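Local atomic coordinates of protein-L-isoaspartate(D-aspartate) O-methyltransferase (Sulfolobus tokodaii, PDB entry 1VBF), a protein that probably methylates L-isoaspartyl residues that arise in ageing proteins, using S-adenosyl-L-methionine, and so helps to repair or degrade the damaged chains. Residues 204-208 with 209-213. Sequence-based numbering, arbitrary orientation.
Sequences DDYDD and IEFRV
Asp208 is the N-cap of helix 209-223, and its carboxylate reaches forward to Phe211 N at the start of the helix. OD2 of Asp208 accepts from Phe211 N, a weak capping bond of 3.4 Å. CG of Asp208 stands between the backbone N and the carbonyl carbon (chi1 47°), which brings the carboxylate to the start of the helix. The same OD2 also forms a salt bridge with Arg169 NH1, its stronger partner. The backbone O of Asp208 takes the first regular helical bond, from Arg212 N at 3.0 Å.

The ring of Phe211 folds back on the loop before the helix. CB of Tyr206 sits over one face of the Phe211 ring, 3.6 Å from its centroid, a CH-pi contact. The Tyr206 and Phe211 side chains run side by side, their ring planes 51° apart. OD1 of Asp205 and OD2 of Asp208 lie at the edge of the Phe211 ring, near its plane. An alanine at Phe211 would remove the ring and is likely to leave Tyr206 CB without the face it packs on and a gap beside the Asp208 carboxylate.

The helix probably takes part in the trimeric coiled coil of this protein. Ile209 packs on Ile209 of neighbouring subunits, and Arg212 forms a salt bridge with Glu217 of the fourth subunit. Within the turn, a water donates to Asp207 O and accepts from Arg212 NH1 at 2.8 Å.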
# COMPACT_ATOMS: atom_id res chain seq x y z
N ASP B 204 -4.67 19.05 -8.27
CA ASP B 204 -5.23 17.76 -7.87
C ASP B 204 -4.77 17.40 -6.45
O ASP B 204 -3.83 18.00 -5.94
CB ASP B 204 -4.88 16.65 -8.88
CG ASP B 204 -3.40 16.56 -9.19
OD1 ASP B 204 -2.69 17.58 -9.06
OD2 ASP B 204 -2.93 15.48 -9.60
N ASP B 205 -5.44 16.45 -5.80
CA ASP B 205 -5.09 16.07 -4.44
C ASP B 205 -3.90 15.14 -4.33
O ASP B 205 -3.40 14.62 -5.33
CB ASP B 205 -6.29 15.44 -3.75
CG ASP B 205 -6.02 15.13 -2.28
OD1 ASP B 205 -6.00 13.92 -1.91
OD2 ASP B 205 -5.83 16.09 -1.49
N TYR B 206 -3.44 14.94 -3.10
CA TYR B 206 -2.30 14.09 -2.83
C TYR B 206 -2.43 12.73 -3.48
O TYR B 206 -3.46 12.07 -3.33
CB TYR B 206 -2.12 13.91 -1.33
CG TYR B 206 -1.62 15.14 -0.62
CD1 TYR B 206 -2.50 16.00 0.02
CD2 TYR B 206 -0.26 15.41 -0.55
CE1 TYR B 206 -2.04 17.11 0.72
CE2 TYR B 206 0.22 16.52 0.14
CZ TYR B 206 -0.69 17.37 0.78
OH TYR B 206 -0.23 18.47 1.46
N ASP B 207 -1.37 12.31 -4.15
CA ASP B 207 -1.38 11.03 -4.85
C ASP B 207 -0.54 9.90 -4.25
O ASP B 207 0.31 9.34 -4.94
CB ASP B 207 -0.98 11.24 -6.31
CG ASP B 207 -1.23 10.01 -7.17
OD1 ASP B 207 -2.38 9.51 -7.14
OD2 ASP B 207 -0.29 9.55 -7.86
N ASP B 208 -0.75 9.59 -2.98
CA ASP B 208 -0.02 8.49 -2.37
C ASP B 208 -1.13 7.49 -2.10
O ASP B 208 -2.29 7.88 -1.93
CB ASP B 208 0.72 8.91 -1.09
CG ASP B 208 -0.13 9.73 -0.15
OD1 ASP B 208 -0.32 10.94 -0.40
OD2 ASP B 208 -0.61 9.17 0.85
N ILE B 209 -0.76 6.21 -2.12
CA ILE B 209 -1.70 5.13 -1.93
C ILE B 209 -2.56 5.25 -0.67
O ILE B 209 -3.68 4.73 -0.63
CB ILE B 209 -0.96 3.74 -1.97
CG1 ILE B 209 -1.90 2.69 -2.55
CG2 ILE B 209 -0.44 3.34 -0.60
CD1 ILE B 209 -1.38 1.31 -2.47
N GLU B 210 -2.06 5.94 0.35
CA GLU B 210 -2.86 6.10 1.56
C GLU B 210 -4.07 6.96 1.18
O GLU B 210 -5.22 6.57 1.38
CB GLU B 210 -2.01 6.75 2.66
CG GLU B 210 -2.73 6.96 4.01
CD GLU B 210 -3.32 5.67 4.61
OE1 GLU B 210 -2.66 4.60 4.61
OE2 GLU B 210 -4.46 5.75 5.12
N PHE B 211 -3.80 8.11 0.59
CA PHE B 211 -4.84 9.02 0.17
C PHE B 211 -5.84 8.42 -0.78
O PHE B 211 -7.03 8.61 -0.61
CB PHE B 211 -4.23 10.26 -0.47
CG PHE B 211 -3.97 11.35 0.51
CD1 PHE B 211 -3.05 11.15 1.56
CD2 PHE B 211 -4.68 12.56 0.45
CE1 PHE B 211 -2.86 12.14 2.54
CE2 PHE B 211 -4.50 13.56 1.44
CZ PHE B 211 -3.59 13.34 2.49
N ARG B 212 -5.33 7.72 -1.79
CA ARG B 212 -6.15 7.08 -2.83
C ARG B 212 -7.13 6.07 -2.23
O ARG B 212 -8.29 5.98 -2.65
CB ARG B 212 -5.23 6.38 -3.85
CG ARG B 212 -4.34 7.32 -4.67
CD ARG B 212 -3.26 6.56 -5.41
NE ARG B 212 -3.79 5.67 -6.44
CZ ARG B 212 -3.07 4.72 -7.03
NH1 ARG B 212 -1.80 4.57 -6.70
NH2 ARG B 212 -3.62 3.90 -7.92
N VAL B 213 -6.65 5.33 -1.23
CA VAL B 213 -7.45 4.34 -0.54
C VAL B 213 -8.49 5.02 0.34
O VAL B 213 -9.65 4.59 0.37
CB VAL B 213 -6.54 3.44 0.29
CG1 VAL B 213 -7.37 2.53 1.19
CG2 VAL B 213 -5.65 2.64 -0.65
O HOH W 1 0.02 6.42 -5.71